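Local coordinates for sensor protein (Rhodopseudomonas palustris, PDB 2OOL) that senses light through a bound biliverdin chromophore, held here in its PAS-GAF chromophore-binding module, and probably passes the signal on as a histidine kinase, at residues W323-G326 against V327-A331; N143-F146 against R147-V151. All coordinates share one frame; numbering follows the deposited sequence. Where two conformers were deposited one is given.

Contact 1: residues W323-G326 against V327-A331; sequences WQIG and VLEEA
Val327 lays its CG2 methyl over one face of the Trp323 indole, near the rim on the pyrrole side, 3.8 Å from the centroid of the five-membered ring and 28° off its normal: a CH-pi contact one helical turn apart. Trp323 swings its ring forward along the helix because CG stands anti to the backbone N (chi1 174°), and the closest ring atom, NE1, comes within 3.4 Å of Val327 CG2. Gln324 crosses the same valine at an angle, OE1 3.8 Å from Val327 CG2, while its NE2 makes weak hydrogen bonds to the carbonyls of Gln157 and Ala159. Round the helix, Ile325 and Glu329 run side by side in the same direction, with Ile325 CG2 3.6 Å from Glu329 OE1. A water donates to Ile325 O at 2.8 Å and, at a longer 3.3 Å, to Glu329 OE1, so that carbonyl serves both the water and the nearly straight bond from Glu329 N (171°). Trp323 also meets Trp323 of the second subunit edge-to-face, whereas Ile325 packs on Trp293 and Ile286 of the GAF sheet. These i to i+3 and i to i+4 pairs belong to a regular alpha-helix, 308-332, which joins GAF sheet to dimer partner.

Contact 2: residues N143-F146 against R147-V151; sequences NEFF and RSVRV
Arg147 starts out with CG anti to the backbone N and then bends at chi3 (72°), which folds its guanidinium back alongside Glu144, one turn earlier. Glu144 was deposited in two conformers, so the details of its side chain are uncertain; in the one described here it is extended beyond CG and points the same way as the arginine, the two flat ends 24° apart. What touches in this conformer is the glutamate's stem rather than its charge: Arg147 NH2 is 3.5 Å from Glu144 CG, whereas Glu144 OE1, 4.1 Å from Arg147 NH2, stays beyond salt-bridge range. Glu144 CA sits over one guanidinium face, toward its rim. Arg147 NH1 makes a weak hydrogen bond to the carbonyl of Asn103 in the second subunit. With an alanine in place of Arg147, the Glu144 stem would probably lose its cover, and the arginine's charge and its weak bond to the partner chain would go.

Ser148 holds OG between its backbone N and carbonyl carbon (chi1 69°), which turns the hydroxyl back to lie 2.9 Å from Phe145 O; OG is hydrogen-bonded to Glu172 OE2 of helix 162-177. Phe145 O receives Val149 N, at 3.1 Å and nearly straight. Val149 CG2 lies over one face of the Phe145 ring, a loose contact at 4.4 Å from CZ, and on helix 308-332 Phe145 packs on Ala313 and Val149 on Leu316. On another side Arg150 forms a salt bridge with Glu315 of the second subunit, and Phe146 packs on Leu316 there. Helix 142-157 is thus a regular alpha-helix with i to i+3 and i to i+4 side-chain pairs, packed in the helical bundle that forms the dimer interface of this bacteriophytochrome fragment.

Contact 2 comes first along the chain, on helix 142-157, and contact 1 follows near the C-terminal end of helix 308-332. Their centres are 24 Å apart and the nearest atoms about 11 Å, so the two do not touch. They are tied together by the helices themselves, since side chains from each helix reach the other. Both sites also meet the second subunit. Helix 308-332 packs against the GAF sheet, while helix 142-157 packs on helix 308-332 and on helix 162-177. Both helices therefore contribute to the subunit interface of the chromophore-binding fragment, with contact 1 on the one that also touches the sheet.

Contact 1: residues W323-G326 against V327-A331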
ATOM      1  N   TRP A 323      10.423  -4.384 -12.643  1.00 55.28           N
ATOM      2  CA  TRP A 323       9.793  -5.420 -13.471  1.00 55.40           C
ATOM      3  C   TRP A 323       9.312  -4.901 -14.838  1.00 56.11           C
ATOM      4  O   TRP A 323       9.472  -5.580 -15.869  1.00 56.05           O
ATOM      5  CB  TRP A 323       8.594  -5.998 -12.742  1.00 56.63           C
ATOM      6  CG  TRP A 323       7.811  -6.941 -13.541  1.00 56.29           C
ATOM      7  CD1 TRP A 323       6.625  -6.710 -14.149  1.00 58.10           C
ATOM      8  CD2 TRP A 323       8.150  -8.300 -13.814  1.00 58.35           C
ATOM      9  NE1 TRP A 323       6.203  -7.835 -14.803  1.00 57.94           N
ATOM     10  CE2 TRP A 323       7.125  -8.828 -14.621  1.00 57.66           C
ATOM     11  CE3 TRP A 323       9.234  -9.117 -13.473  1.00 57.80           C
ATOM     12  CZ2 TRP A 323       7.138 -10.149 -15.085  1.00 58.35           C
ATOM     13  CZ3 TRP A 323       9.243 -10.440 -13.928  1.00 57.79           C
ATOM     14  CH2 TRP A 323       8.204 -10.936 -14.729  1.00 57.28           C
ATOM     15  N   GLN A 324       8.707  -3.715 -14.851  1.00 55.25           N
ATOM     16  CA  GLN A 324       8.165  -3.178 -16.081  1.00 55.15           C
ATOM     17  C   GLN A 324       9.239  -2.721 -17.072  1.00 55.20           C
ATOM     18  O   GLN A 324       9.045  -2.801 -18.287  1.00 54.83           O
ATOM     19  CB  GLN A 324       7.187  -2.044 -15.809  1.00 54.59           C
ATOM     20  CG  GLN A 324       6.257  -1.739 -17.005  1.00 55.41           C
ATOM     21  CD  GLN A 324       5.172  -2.796 -17.266  1.00 55.13           C
ATOM     22  OE1 GLN A 324       5.108  -3.851 -16.618  1.00 56.50           O
ATOM     23  NE2 GLN A 324       4.300  -2.490 -18.197  1.00 52.45           N
ATOM     24  N   ILE A 325      10.354  -2.230 -16.565  1.00 55.64           N
ATOM     25  CA  ILE A 325      11.515  -1.930 -17.405  1.00 55.93           C
ATOM     26  C   ILE A 325      11.863  -3.143 -18.254  1.00 56.67           C
ATOM     27  O   ILE A 325      12.010  -3.031 -19.478  1.00 57.22           O
ATOM     28  CB  ILE A 325      12.746  -1.555 -16.550  1.00 56.03           C
ATOM     29  CG1 ILE A 325      12.601  -0.114 -16.018  1.00 55.36           C
ATOM     30  CG2 ILE A 325      14.002  -1.712 -17.394  1.00 56.18           C
ATOM     31  CD1 ILE A 325      13.452   0.256 -14.794  1.00 53.53           C
ATOM     32  N   GLY A 326      11.957  -4.294 -17.592  1.00 57.03           N
ATOM     33  CA  GLY A 326      12.226  -5.560 -18.236  1.00 57.64           C
ATOM     34  C   GLY A 326      11.165  -5.944 -19.250  1.00 58.24           C
ATOM     35  O   GLY A 326      11.501  -6.315 -20.383  1.00 58.57           O
ATOM     36  N   VAL A 327       9.891  -5.840 -18.861  1.00 58.87           N
ATOM     37  CA  VAL A 327       8.775  -6.149 -19.778  1.00 59.55           C
ATOM     38  C   VAL A 327       8.891  -5.300 -21.038  1.00 60.45           C
ATOM     39  O   VAL A 327       8.674  -5.799 -22.155  1.00 61.15           O
ATOM     40  CB  VAL A 327       7.390  -5.950 -19.123  1.00 59.08           C
ATOM     41  CG1 VAL A 327       6.289  -6.352 -20.075  1.00 59.24           C
ATOM     42  CG2 VAL A 327       7.272  -6.764 -17.818  1.00 58.57           C
ATOM     43  N   LEU A 328       9.242  -4.029 -20.867  1.00 61.40           N
ATOM     44  CA  LEU A 328       9.376  -3.109 -21.998  1.00 62.54           C
ATOM     45  C   LEU A 328      10.600  -3.418 -22.872  1.00 63.92           C
ATOM     46  O   LEU A 328      10.483  -3.461 -24.091  1.00 64.09           O
ATOM     47  CB  LEU A 328       9.389  -1.654 -21.517  1.00 61.75           C
ATOM     48  CG  LEU A 328       8.021  -1.154 -21.031  1.00 60.30           C
ATOM     49  CD1 LEU A 328       8.106   0.235 -20.424  1.00 57.65           C
ATOM     50  CD2 LEU A 328       6.972  -1.187 -22.168  1.00 57.75           C
ATOM     51  N   GLU A 329      11.754  -3.635 -22.246  1.00 66.21           N
ATOM     52  CA  GLU A 329      12.975  -4.062 -22.947  1.00 67.95           C
ATOM     53  C   GLU A 329      12.666  -5.300 -23.797  1.00 69.25           C
ATOM     54  O   GLU A 329      12.818  -5.268 -25.033  1.00 69.70           O
ATOM     55  CB  GLU A 329      14.154  -4.306 -21.953  1.00 68.22           C
ATOM     56  CG  GLU A 329      15.264  -3.194 -21.992  1.00 69.80           C
ATOM     57  CD  GLU A 329      16.022  -2.920 -20.662  1.00 70.51           C
ATOM     58  OE1 GLU A 329      16.145  -1.703 -20.290  1.00 71.48           O
ATOM     59  OE2 GLU A 329      16.509  -3.891 -20.003  1.00 74.26           O
ATOM     60  N   GLU A 330      12.159  -6.363 -23.170  1.00 70.74           N
ATOM     61  CA  GLU A 330      11.828  -7.585 -23.927  1.00 71.52           C
ATOM     62  C   GLU A 330      10.837  -7.348 -25.091  1.00 72.26           C
ATOM     63  O   GLU A 330      11.002  -7.933 -26.160  1.00 72.58           O
ATOM     64  CB  GLU A 330      11.307  -8.703 -23.016  1.00 71.81           C
ATOM     65  CG  GLU A 330      11.360 -10.113 -23.664  1.00 72.57           C
ATOM     66  CD  GLU A 330      12.767 -10.754 -23.639  1.00 75.13           C
ATOM     67  OE1 GLU A 330      13.565 -10.468 -22.707  1.00 75.04           O
ATOM     68  OE2 GLU A 330      13.066 -11.550 -24.562  1.00 76.18           O
ATOM     69  N   ALA A 331       9.829  -6.497 -24.897  1.00 73.21           N
ATOM     70  CA  ALA A 331       8.824  -6.237 -25.951  1.00 74.01           C
ATOM     71  C   ALA A 331       9.451  -5.693 -27.250  1.00 74.96           C
ATOM     72  O   ALA A 331       8.933  -5.929 -28.354  1.00 75.48           O
ATOM     73  CB  ALA A 331       7.732  -5.280 -25.442  1.00 73.78           C
TER
HETATM   74  O   HOH W   1      13.070  -0.710 -20.657  1.00 63.77           O

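Contact 2: residues N143-F146 against R147-V151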
ATOM      1  N   ASN A 143      -5.132   5.336   4.696  1.00 59.09           N
ATOM      2  CA  ASN A 143      -6.055   4.717   3.707  1.00 58.03           C
ATOM      3  C   ASN A 143      -5.920   5.313   2.266  1.00 56.90           C
ATOM      4  O   ASN A 143      -5.842   4.563   1.275  1.00 56.21           O
ATOM      5  CB  ASN A 143      -7.505   4.741   4.212  1.00 56.98           C
ATOM      6  CG  ASN A 143      -7.762   3.695   5.324  1.00 56.33           C
ATOM      7  OD1 ASN A 143      -7.322   2.542   5.239  1.00 51.94           O
ATOM      8  ND2 ASN A 143      -8.492   4.101   6.358  1.00 53.31           N
ATOM      9  N   GLU A 144      -5.872   6.640   2.185  0.50 56.26           N
ATOM     10  CA  GLU A 144      -5.528   7.348   0.947  0.50 56.30           C
ATOM     11  C   GLU A 144      -4.153   6.917   0.429  0.50 55.73           C
ATOM     12  O   GLU A 144      -3.953   6.715  -0.766  0.50 55.76           O
ATOM     13  CB  GLU A 144      -5.519   8.866   1.171  0.50 56.08           C
ATOM     14  CG  GLU A 144      -6.830   9.456   1.700  0.50 56.48           C
ATOM     15  CD  GLU A 144      -6.836  10.980   1.690  0.50 56.90           C
ATOM     16  OE1 GLU A 144      -5.954  11.598   1.044  0.50 56.98           O
ATOM     17  OE2 GLU A 144      -7.734  11.561   2.335  0.50 59.92           O
ATOM     18  N   PHE A 145      -3.201   6.799   1.341  1.00 55.43           N
ATOM     19  CA  PHE A 145      -1.868   6.355   1.005  1.00 55.50           C
ATOM     20  C   PHE A 145      -1.897   4.998   0.304  1.00 54.55           C
ATOM     21  O   PHE A 145      -1.319   4.871  -0.767  1.00 53.56           O
ATOM     22  CB  PHE A 145      -1.060   6.260   2.295  1.00 56.47           C
ATOM     23  CG  PHE A 145       0.327   5.774   2.119  1.00 57.05           C
ATOM     24  CD1 PHE A 145       1.313   6.621   1.654  1.00 59.04           C
ATOM     25  CD2 PHE A 145       0.679   4.490   2.510  1.00 60.48           C
ATOM     26  CE1 PHE A 145       2.625   6.178   1.536  1.00 58.76           C
ATOM     27  CE2 PHE A 145       2.014   4.043   2.413  1.00 58.11           C
ATOM     28  CZ  PHE A 145       2.973   4.893   1.915  1.00 55.91           C
ATOM     29  N   PHE A 146      -2.570   4.010   0.907  1.00 53.90           N
ATOM     30  CA  PHE A 146      -2.671   2.679   0.311  1.00 54.32           C
ATOM     31  C   PHE A 146      -3.336   2.722  -1.076  1.00 54.06           C
ATOM     32  O   PHE A 146      -2.909   2.049  -2.013  1.00 53.61           O
ATOM     33  CB  PHE A 146      -3.485   1.727   1.181  1.00 54.57           C
ATOM     34  CG  PHE A 146      -2.824   1.317   2.473  1.00 55.07           C
ATOM     35  CD1 PHE A 146      -1.465   1.455   2.695  1.00 56.32           C
ATOM     36  CD2 PHE A 146      -3.601   0.755   3.474  1.00 55.59           C
ATOM     37  CE1 PHE A 146      -0.904   1.058   3.912  1.00 55.94           C
ATOM     38  CE2 PHE A 146      -3.061   0.367   4.661  1.00 55.30           C
ATOM     39  CZ  PHE A 146      -1.701   0.507   4.890  1.00 55.67           C
ATOM     40  N   ARG A 147      -4.397   3.503  -1.189  1.00 53.69           N
ATOM     41  CA  ARG A 147      -5.109   3.652  -2.456  1.00 54.17           C
ATOM     42  C   ARG A 147      -4.195   4.197  -3.548  1.00 52.98           C
ATOM     43  O   ARG A 147      -4.167   3.645  -4.640  1.00 50.95           O
ATOM     44  CB  ARG A 147      -6.338   4.572  -2.263  1.00 54.23           C
ATOM     45  CG  ARG A 147      -7.070   4.956  -3.515  1.00 54.81           C
ATOM     46  CD  ARG A 147      -8.219   5.854  -3.152  1.00 58.25           C
ATOM     47  NE  ARG A 147      -7.770   7.183  -2.737  1.00 62.24           N
ATOM     48  CZ  ARG A 147      -8.414   7.981  -1.876  1.00 65.50           C
ATOM     49  NH1 ARG A 147      -9.544   7.600  -1.285  1.00 66.94           N
ATOM     50  NH2 ARG A 147      -7.911   9.177  -1.587  1.00 66.90           N
ATOM     51  N   SER A 148      -3.418   5.239  -3.232  1.00 53.13           N
ATOM     52  CA  SER A 148      -2.505   5.816  -4.231  1.00 53.93           C
ATOM     53  C   SER A 148      -1.427   4.812  -4.653  1.00 52.97           C
ATOM     54  O   SER A 148      -1.169   4.659  -5.839  1.00 51.10           O
ATOM     55  CB  SER A 148      -1.878   7.168  -3.790  1.00 54.00           C
ATOM     56  OG  SER A 148      -0.962   7.011  -2.731  1.00 55.13           O
ATOM     57  N   VAL A 149      -0.815   4.103  -3.700  1.00 53.78           N
ATOM     58  CA  VAL A 149       0.162   3.049  -4.059  1.00 53.77           C
ATOM     59  C   VAL A 149      -0.470   1.968  -4.985  1.00 54.39           C
ATOM     60  O   VAL A 149       0.095   1.593  -6.009  1.00 53.93           O
ATOM     61  CB  VAL A 149       0.833   2.417  -2.825  1.00 55.09           C
ATOM     62  CG1 VAL A 149       1.645   1.180  -3.238  1.00 53.18           C
ATOM     63  CG2 VAL A 149       1.726   3.439  -2.100  1.00 53.41           C
ATOM     64  N   ARG A 150      -1.682   1.537  -4.663  1.00 55.37           N
ATOM     65  CA  ARG A 150      -2.402   0.547  -5.474  1.00 55.40           C
ATOM     66  C   ARG A 150      -2.683   1.016  -6.930  1.00 55.15           C
ATOM     67  O   ARG A 150      -2.444   0.259  -7.890  1.00 54.68           O
ATOM     68  CB  ARG A 150      -3.702   0.128  -4.762  1.00 54.85           C
ATOM     69  CG  ARG A 150      -4.571  -0.821  -5.593  1.00 57.03           C
ATOM     70  CD  ARG A 150      -5.939  -1.100  -4.970  1.00 58.97           C
ATOM     71  NE  ARG A 150      -6.877   0.022  -5.092  1.00 60.87           N
ATOM     72  CZ  ARG A 150      -7.512   0.369  -6.207  1.00 62.48           C
ATOM     73  NH1 ARG A 150      -8.342   1.408  -6.182  1.00 61.71           N
ATOM     74  NH2 ARG A 150      -7.321  -0.292  -7.349  1.00 64.14           N
ATOM     75  N   VAL A 151      -3.199   2.233  -7.109  1.00 55.26           N
ATOM     76  CA  VAL A 151      -3.525   2.674  -8.465  1.00 55.09           C
ATOM     77  C   VAL A 151      -2.229   2.925  -9.258  1.00 54.69           C
ATOM     78  O   VAL A 151      -2.154   2.594 -10.419  1.00 53.97           O
ATOM     79  CB  VAL A 151      -4.625   3.831  -8.563  1.00 55.85           C
ATOM     80  CG1 VAL A 151      -5.612   3.809  -7.386  1.00 54.44           C
ATOM     81  CG2 VAL A 151      -4.031   5.237  -8.807  1.00 57.00           C
TER